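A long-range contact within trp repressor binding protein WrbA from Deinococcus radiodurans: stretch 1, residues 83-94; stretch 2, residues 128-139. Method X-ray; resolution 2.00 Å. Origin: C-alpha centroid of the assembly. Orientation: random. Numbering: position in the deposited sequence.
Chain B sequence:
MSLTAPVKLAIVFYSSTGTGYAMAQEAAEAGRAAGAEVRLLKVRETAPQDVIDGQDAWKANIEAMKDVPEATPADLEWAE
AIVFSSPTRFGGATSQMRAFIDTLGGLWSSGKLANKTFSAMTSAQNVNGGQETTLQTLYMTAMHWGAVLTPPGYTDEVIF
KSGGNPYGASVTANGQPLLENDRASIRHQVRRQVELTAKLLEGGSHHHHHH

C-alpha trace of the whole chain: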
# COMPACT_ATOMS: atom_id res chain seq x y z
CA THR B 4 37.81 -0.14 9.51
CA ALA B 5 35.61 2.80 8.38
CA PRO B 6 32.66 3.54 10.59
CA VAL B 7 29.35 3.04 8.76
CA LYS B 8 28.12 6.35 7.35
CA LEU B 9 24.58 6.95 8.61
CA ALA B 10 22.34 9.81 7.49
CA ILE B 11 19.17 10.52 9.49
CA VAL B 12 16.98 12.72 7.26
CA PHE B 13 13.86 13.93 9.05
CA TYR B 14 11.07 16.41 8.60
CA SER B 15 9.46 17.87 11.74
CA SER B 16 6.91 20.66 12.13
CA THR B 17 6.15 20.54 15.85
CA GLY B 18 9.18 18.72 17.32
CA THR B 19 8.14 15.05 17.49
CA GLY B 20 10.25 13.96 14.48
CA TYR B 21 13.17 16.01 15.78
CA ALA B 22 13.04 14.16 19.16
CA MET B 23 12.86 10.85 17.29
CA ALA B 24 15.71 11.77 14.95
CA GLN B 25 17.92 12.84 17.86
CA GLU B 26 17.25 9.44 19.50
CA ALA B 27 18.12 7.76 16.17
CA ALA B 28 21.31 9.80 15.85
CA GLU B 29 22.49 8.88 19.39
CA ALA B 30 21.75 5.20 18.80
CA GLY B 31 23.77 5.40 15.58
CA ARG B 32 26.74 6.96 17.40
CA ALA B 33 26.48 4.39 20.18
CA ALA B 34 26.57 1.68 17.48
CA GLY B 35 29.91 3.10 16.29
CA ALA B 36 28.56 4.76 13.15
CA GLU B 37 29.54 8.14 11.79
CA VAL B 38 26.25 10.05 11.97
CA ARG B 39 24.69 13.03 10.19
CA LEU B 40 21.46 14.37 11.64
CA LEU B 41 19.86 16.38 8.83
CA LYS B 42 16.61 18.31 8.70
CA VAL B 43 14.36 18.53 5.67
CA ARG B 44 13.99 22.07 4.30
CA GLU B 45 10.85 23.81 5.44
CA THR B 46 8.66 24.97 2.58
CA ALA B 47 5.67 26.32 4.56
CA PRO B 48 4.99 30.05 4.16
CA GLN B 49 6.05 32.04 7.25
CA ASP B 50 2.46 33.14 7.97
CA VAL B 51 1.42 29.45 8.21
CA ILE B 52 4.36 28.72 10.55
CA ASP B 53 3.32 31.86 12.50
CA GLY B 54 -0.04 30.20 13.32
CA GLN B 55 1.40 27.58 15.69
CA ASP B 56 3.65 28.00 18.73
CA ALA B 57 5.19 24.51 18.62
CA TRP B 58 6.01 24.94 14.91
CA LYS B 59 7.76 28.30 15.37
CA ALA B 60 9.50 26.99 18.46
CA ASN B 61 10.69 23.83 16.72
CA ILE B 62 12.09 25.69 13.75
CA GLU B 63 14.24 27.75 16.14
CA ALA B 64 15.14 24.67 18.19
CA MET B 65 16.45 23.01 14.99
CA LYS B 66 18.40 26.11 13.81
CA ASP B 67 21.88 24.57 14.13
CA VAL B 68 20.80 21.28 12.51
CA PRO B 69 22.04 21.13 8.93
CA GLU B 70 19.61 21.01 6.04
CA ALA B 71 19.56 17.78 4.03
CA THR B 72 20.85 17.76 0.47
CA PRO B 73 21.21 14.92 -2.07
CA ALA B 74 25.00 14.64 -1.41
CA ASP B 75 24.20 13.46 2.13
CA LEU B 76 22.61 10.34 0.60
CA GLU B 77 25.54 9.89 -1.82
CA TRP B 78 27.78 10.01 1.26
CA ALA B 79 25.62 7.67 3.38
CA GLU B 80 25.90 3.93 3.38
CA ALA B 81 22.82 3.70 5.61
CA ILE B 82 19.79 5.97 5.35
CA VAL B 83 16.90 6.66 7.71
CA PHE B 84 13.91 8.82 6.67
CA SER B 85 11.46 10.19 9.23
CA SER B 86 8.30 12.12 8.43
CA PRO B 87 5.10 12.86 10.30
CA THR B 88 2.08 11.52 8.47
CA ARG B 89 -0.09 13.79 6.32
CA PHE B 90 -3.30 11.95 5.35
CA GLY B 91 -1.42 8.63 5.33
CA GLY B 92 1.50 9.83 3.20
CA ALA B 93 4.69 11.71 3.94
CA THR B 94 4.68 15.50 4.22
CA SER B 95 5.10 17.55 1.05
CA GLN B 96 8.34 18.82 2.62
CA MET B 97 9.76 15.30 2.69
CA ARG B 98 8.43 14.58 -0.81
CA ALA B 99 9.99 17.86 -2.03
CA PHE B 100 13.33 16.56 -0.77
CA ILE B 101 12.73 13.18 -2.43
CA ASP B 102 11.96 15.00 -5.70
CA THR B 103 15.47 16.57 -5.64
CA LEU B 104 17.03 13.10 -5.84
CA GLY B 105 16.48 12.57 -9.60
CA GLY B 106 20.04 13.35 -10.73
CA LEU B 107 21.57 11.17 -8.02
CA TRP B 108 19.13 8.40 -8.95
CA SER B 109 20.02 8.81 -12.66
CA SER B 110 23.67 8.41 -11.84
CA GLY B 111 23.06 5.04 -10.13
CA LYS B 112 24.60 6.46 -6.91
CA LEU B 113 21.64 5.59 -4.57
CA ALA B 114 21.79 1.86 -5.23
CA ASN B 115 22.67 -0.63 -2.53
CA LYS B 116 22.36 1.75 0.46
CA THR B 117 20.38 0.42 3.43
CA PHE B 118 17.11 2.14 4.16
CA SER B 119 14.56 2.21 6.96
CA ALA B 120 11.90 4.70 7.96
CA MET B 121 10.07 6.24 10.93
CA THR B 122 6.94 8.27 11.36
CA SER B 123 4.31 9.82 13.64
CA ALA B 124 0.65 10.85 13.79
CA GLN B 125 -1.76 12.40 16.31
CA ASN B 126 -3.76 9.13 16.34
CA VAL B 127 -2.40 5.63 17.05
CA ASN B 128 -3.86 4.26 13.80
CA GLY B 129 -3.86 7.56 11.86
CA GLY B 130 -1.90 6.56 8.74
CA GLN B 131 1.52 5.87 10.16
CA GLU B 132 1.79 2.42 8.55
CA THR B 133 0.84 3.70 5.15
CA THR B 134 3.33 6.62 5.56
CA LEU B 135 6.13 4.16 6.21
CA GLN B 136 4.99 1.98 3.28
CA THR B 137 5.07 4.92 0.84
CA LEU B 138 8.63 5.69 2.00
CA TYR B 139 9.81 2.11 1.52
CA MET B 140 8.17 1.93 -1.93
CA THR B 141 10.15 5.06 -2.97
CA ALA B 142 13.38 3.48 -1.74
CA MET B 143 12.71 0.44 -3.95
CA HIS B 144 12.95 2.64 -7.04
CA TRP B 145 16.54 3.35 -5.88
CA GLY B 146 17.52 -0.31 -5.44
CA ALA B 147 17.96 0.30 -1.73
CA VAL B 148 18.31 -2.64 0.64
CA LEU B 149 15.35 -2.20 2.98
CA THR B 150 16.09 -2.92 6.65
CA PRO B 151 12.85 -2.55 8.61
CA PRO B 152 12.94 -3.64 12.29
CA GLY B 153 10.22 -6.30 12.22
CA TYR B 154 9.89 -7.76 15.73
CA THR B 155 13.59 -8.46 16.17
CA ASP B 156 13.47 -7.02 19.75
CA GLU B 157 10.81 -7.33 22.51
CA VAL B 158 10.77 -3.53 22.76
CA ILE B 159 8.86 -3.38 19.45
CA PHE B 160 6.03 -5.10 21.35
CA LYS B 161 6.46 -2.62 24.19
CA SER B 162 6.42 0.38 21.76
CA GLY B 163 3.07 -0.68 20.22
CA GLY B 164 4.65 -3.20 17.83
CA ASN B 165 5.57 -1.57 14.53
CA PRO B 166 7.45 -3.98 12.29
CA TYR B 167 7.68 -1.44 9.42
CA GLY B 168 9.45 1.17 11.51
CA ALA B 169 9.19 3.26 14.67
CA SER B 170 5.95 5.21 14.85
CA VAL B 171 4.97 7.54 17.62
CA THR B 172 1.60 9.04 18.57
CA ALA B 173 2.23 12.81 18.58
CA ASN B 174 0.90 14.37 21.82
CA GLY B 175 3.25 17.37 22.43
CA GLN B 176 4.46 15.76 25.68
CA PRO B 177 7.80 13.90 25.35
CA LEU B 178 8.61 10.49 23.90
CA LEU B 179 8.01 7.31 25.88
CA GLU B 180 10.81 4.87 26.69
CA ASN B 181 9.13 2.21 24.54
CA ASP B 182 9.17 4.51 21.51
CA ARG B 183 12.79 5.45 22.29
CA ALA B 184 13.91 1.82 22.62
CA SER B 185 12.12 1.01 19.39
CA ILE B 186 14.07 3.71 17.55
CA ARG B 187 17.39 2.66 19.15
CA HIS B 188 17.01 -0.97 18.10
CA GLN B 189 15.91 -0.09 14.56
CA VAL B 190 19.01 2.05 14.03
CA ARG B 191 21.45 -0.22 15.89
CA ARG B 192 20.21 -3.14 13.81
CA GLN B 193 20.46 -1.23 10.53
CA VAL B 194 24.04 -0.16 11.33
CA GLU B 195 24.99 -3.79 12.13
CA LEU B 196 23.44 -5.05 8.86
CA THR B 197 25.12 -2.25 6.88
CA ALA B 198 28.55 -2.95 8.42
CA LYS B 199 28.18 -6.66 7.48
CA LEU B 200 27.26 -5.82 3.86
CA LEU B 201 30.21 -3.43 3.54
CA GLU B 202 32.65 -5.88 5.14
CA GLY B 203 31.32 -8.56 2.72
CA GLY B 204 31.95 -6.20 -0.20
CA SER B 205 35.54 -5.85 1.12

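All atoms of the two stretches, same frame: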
# COMPACT_ATOMS: atom_id res chain seq x y z
N VAL B 83 18.21 6.67 7.05
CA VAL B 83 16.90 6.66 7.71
C VAL B 83 16.16 7.92 7.32
O VAL B 83 16.72 9.01 7.42
CB VAL B 83 17.01 6.59 9.26
CG1 VAL B 83 15.65 6.71 9.93
CG2 VAL B 83 17.73 5.33 9.73
N PHE B 84 14.88 7.74 6.92
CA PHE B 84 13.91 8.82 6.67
C PHE B 84 12.81 8.82 7.73
O PHE B 84 12.24 7.76 8.05
CB PHE B 84 13.21 8.61 5.31
CG PHE B 84 13.96 9.14 4.13
CD1 PHE B 84 15.32 9.48 4.21
CD2 PHE B 84 13.33 9.27 2.91
CE1 PHE B 84 16.01 9.95 3.09
CE2 PHE B 84 14.02 9.75 1.80
CZ PHE B 84 15.34 10.08 1.89
N SER B 85 12.52 9.99 8.26
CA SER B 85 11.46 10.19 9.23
C SER B 85 10.57 11.34 8.79
O SER B 85 11.06 12.44 8.50
CB SER B 85 12.05 10.46 10.62
OG SER B 85 11.03 10.58 11.59
N SER B 86 9.27 11.08 8.71
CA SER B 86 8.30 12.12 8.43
C SER B 86 7.04 11.94 9.25
O SER B 86 6.55 10.82 9.33
CB SER B 86 7.88 12.05 6.96
OG SER B 86 6.91 13.03 6.71
N PRO B 87 6.45 13.04 9.76
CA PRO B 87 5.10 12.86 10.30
C PRO B 87 4.16 12.50 9.16
O PRO B 87 4.44 12.79 7.99
CB PRO B 87 4.75 14.23 10.89
CG PRO B 87 5.74 15.20 10.32
CD PRO B 87 6.90 14.44 9.80
N THR B 88 3.07 11.84 9.49
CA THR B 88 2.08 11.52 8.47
C THR B 88 1.27 12.75 8.10
O THR B 88 0.96 13.56 8.97
CB THR B 88 1.11 10.43 8.92
OG1 THR B 88 0.40 9.93 7.78
CG2 THR B 88 0.09 10.97 9.90
N ARG B 89 0.96 12.89 6.81
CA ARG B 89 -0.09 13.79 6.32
C ARG B 89 -1.07 12.98 5.50
O ARG B 89 -0.76 12.57 4.39
CB ARG B 89 0.47 14.88 5.39
CG ARG B 89 1.41 15.84 6.01
CD ARG B 89 0.74 16.82 6.95
NE ARG B 89 1.74 17.73 7.48
CZ ARG B 89 2.36 17.59 8.65
NH1 ARG B 89 2.09 16.59 9.48
NH2 ARG B 89 3.26 18.49 8.99
N PHE B 90 -2.28 12.78 6.01
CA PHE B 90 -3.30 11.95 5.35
C PHE B 90 -2.73 10.62 4.84
O PHE B 90 -2.99 10.21 3.70
CB PHE B 90 -3.98 12.71 4.20
CG PHE B 90 -4.50 14.10 4.57
CD1 PHE B 90 -5.50 14.24 5.51
CD2 PHE B 90 -3.96 15.24 4.00
CE1 PHE B 90 -5.98 15.49 5.86
CE2 PHE B 90 -4.43 16.51 4.34
CZ PHE B 90 -5.44 16.63 5.27
N GLY B 91 -1.92 9.97 5.66
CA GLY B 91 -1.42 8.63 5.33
C GLY B 91 -0.28 8.56 4.34
O GLY B 91 0.09 7.47 3.90
N GLY B 92 0.28 9.72 4.00
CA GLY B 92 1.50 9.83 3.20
C GLY B 92 2.52 10.68 3.93
O GLY B 92 2.28 11.16 5.04
N ALA B 93 3.70 10.83 3.35
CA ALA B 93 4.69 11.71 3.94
C ALA B 93 4.30 13.18 3.69
O ALA B 93 3.50 13.47 2.82
CB ALA B 93 6.07 11.39 3.39
N THR B 94 4.88 14.09 4.46
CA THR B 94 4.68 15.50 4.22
C THR B 94 5.19 15.92 2.85
O THR B 94 6.16 15.35 2.33
CB THR B 94 5.43 16.36 5.25
OG1 THR B 94 6.83 16.05 5.19
CG2 THR B 94 4.89 16.10 6.66
N ASN B 128 -3.62 4.89 15.11
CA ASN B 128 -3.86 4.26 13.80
C ASN B 128 -4.13 5.29 12.67
O ASN B 128 -4.87 4.98 11.72
CB ASN B 128 -5.07 3.32 13.90
CG ASN B 128 -5.01 2.38 15.12
OD1 ASN B 128 -5.78 2.55 16.08
ND2 ASN B 128 -4.09 1.40 15.09
N GLY B 129 -3.53 6.48 12.76
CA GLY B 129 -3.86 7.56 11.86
C GLY B 129 -2.99 7.70 10.62
O GLY B 129 -2.69 8.81 10.20
N GLY B 130 -2.54 6.58 10.05
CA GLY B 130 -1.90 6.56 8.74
C GLY B 130 -0.41 6.35 8.76
O GLY B 130 0.24 6.37 7.72
N GLN B 131 0.12 6.15 9.96
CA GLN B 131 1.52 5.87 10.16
C GLN B 131 2.03 4.72 9.28
O GLN B 131 3.06 4.88 8.61
CB GLN B 131 1.79 5.51 11.62
CG GLN B 131 1.71 6.66 12.62
CD GLN B 131 0.44 6.63 13.45
OE1 GLN B 131 -0.67 6.47 12.89
NE2 GLN B 131 0.57 6.80 14.76
N GLU B 132 1.33 3.58 9.29
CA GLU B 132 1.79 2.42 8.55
C GLU B 132 1.85 2.71 7.07
O GLU B 132 2.81 2.36 6.41
CB GLU B 132 0.90 1.19 8.80
CG GLU B 132 1.03 0.66 10.18
CD GLU B 132 0.23 -0.61 10.43
OE1 GLU B 132 0.34 -1.11 11.56
OE2 GLU B 132 -0.48 -1.13 9.55
N THR B 133 0.83 3.39 6.56
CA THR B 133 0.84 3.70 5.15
C THR B 133 1.98 4.70 4.84
O THR B 133 2.60 4.61 3.78
CB THR B 133 -0.53 4.11 4.61
OG1 THR B 133 -1.02 5.25 5.33
CG2 THR B 133 -1.54 2.93 4.76
N THR B 134 2.28 5.60 5.78
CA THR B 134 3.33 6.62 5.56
C THR B 134 4.65 5.92 5.42
O THR B 134 5.42 6.24 4.52
CB THR B 134 3.42 7.64 6.70
OG1 THR B 134 2.17 8.32 6.84
CG2 THR B 134 4.53 8.67 6.45
N LEU B 135 4.91 4.95 6.30
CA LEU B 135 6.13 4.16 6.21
C LEU B 135 6.17 3.39 4.87
O LEU B 135 7.19 3.41 4.17
CB LEU B 135 6.22 3.19 7.38
CG LEU B 135 6.28 3.87 8.76
CD1 LEU B 135 6.08 2.86 9.85
CD2 LEU B 135 7.63 4.59 8.93
N GLN B 136 5.09 2.72 4.54
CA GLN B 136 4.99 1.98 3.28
C GLN B 136 5.36 2.85 2.07
O GLN B 136 6.14 2.43 1.22
CB GLN B 136 3.58 1.43 3.09
CG GLN B 136 3.34 0.80 1.71
CD GLN B 136 1.89 0.26 1.55
OE1 GLN B 136 0.92 1.02 1.43
NE2 GLN B 136 1.77 -1.05 1.51
N THR B 137 4.78 4.04 1.98
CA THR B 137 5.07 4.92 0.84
C THR B 137 6.56 5.26 0.77
O THR B 137 7.13 5.39 -0.32
CB THR B 137 4.26 6.22 0.87
OG1 THR B 137 4.60 6.99 2.03
CG2 THR B 137 2.78 5.94 0.91
N LEU B 138 7.19 5.38 1.93
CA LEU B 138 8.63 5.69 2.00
C LEU B 138 9.50 4.51 1.57
O LEU B 138 10.50 4.69 0.86
CB LEU B 138 9.00 6.16 3.41
CG LEU B 138 8.43 7.54 3.79
CD1 LEU B 138 8.75 7.86 5.24
CD2 LEU B 138 8.95 8.67 2.86
N TYR B 139 9.11 3.30 1.98
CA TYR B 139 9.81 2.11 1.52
C TYR B 139 9.63 1.90 0.03
O TYR B 139 10.62 1.55 -0.66
CB TYR B 139 9.41 0.83 2.29
CG TYR B 139 9.97 0.78 3.70
CD1 TYR B 139 11.30 0.47 3.95
CD2 TYR B 139 9.15 1.05 4.79
CE1 TYR B 139 11.80 0.46 5.22
CE2 TYR B 139 9.67 1.04 6.09
CZ TYR B 139 10.98 0.73 6.30
OH TYR B 139 11.47 0.72 7.59
O HOH W 1 5.01 9.30 1.07

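The first stretch is a strand that starts before Val83 and leads into a type I' turn from Arg89 to Gly92. The second is a short loop, Asn128 to Gly130, followed by a helix from Gln131 onward. The strand and helix axes approach to 8.1 Å, with an angle of 123° between their directions. The backbones come closest at the turn. Gly91 CA lies 4.0 Å from Gly130 CA, and Gly92 CA lies 4.4 Å from Thr134 CA.

Glycine allows this approach. A CB on Gly130 would point toward the turn and sit 2.9 Å from Gly91 CA, a clash. The backbone angles of Gly130 also call for glycine by themselves. Gly91 has a positive phi, and a CB there would be tight against Thr133 OG1.

The turn closes itself with two backbone bonds. Arg89 N donates to Gly92 O at 2.8 Å, and Gly92 N donates to Arg89 O at 3.1 Å. Gly91 N makes a weak bond to Thr88 OG1 at 3.1 Å.

Threonine hydroxyls carry the polar contact. Thr88 OG1 donates to Thr134 OG1 at 2.6 Å. Thr134 OG1 donates to Gly130 O at 2.9 Å, so a short chain runs from strand to helix start. Gly130 O also accepts the first-turn helix bond from Thr134 N at 2.9 Å. Thr133 OG1 lies 2.9 Å from Gly91 O and 2.9 Å from Gly130 O. Its single proton can serve either acceptor, and the geometry does not settle which. Gly91 O is also 3.4 Å from Thr134 N, but the angle is poor and no bond forms; that NH is already used by Gly130 O.

A water links the stretches further along. It accepts from Ala93 N at 3.0 Å and donates to Thr137 OG1 at 2.5 Å. Thr137 OG1 in turn donates to Thr134 O at 2.7 Å, within the helix.

Ser86 OG serves its own stretch. It donates to Pro87 O at 2.8 Å and accepts from Thr94 N at 3.2 Å.

Leu138 supplies the apolar part of the contact. It points toward the strand and is the residue most covered by the other stretch. Its CD2 lies 4.0 Å from Ala93 CB. The same CD2 meets the edge of the Phe84 ring, 4.4 Å from Phe84 CD2. Thr134 CG2 packs on the backbone, 3.9 Å from Ala93 N and 4.1 Å from Ser86 O. Helix hydroxyls thus meet Thr88, the Gly91 carbonyl and, through the water, Ala93, while Leu138 packs against Phe84 and Ala93.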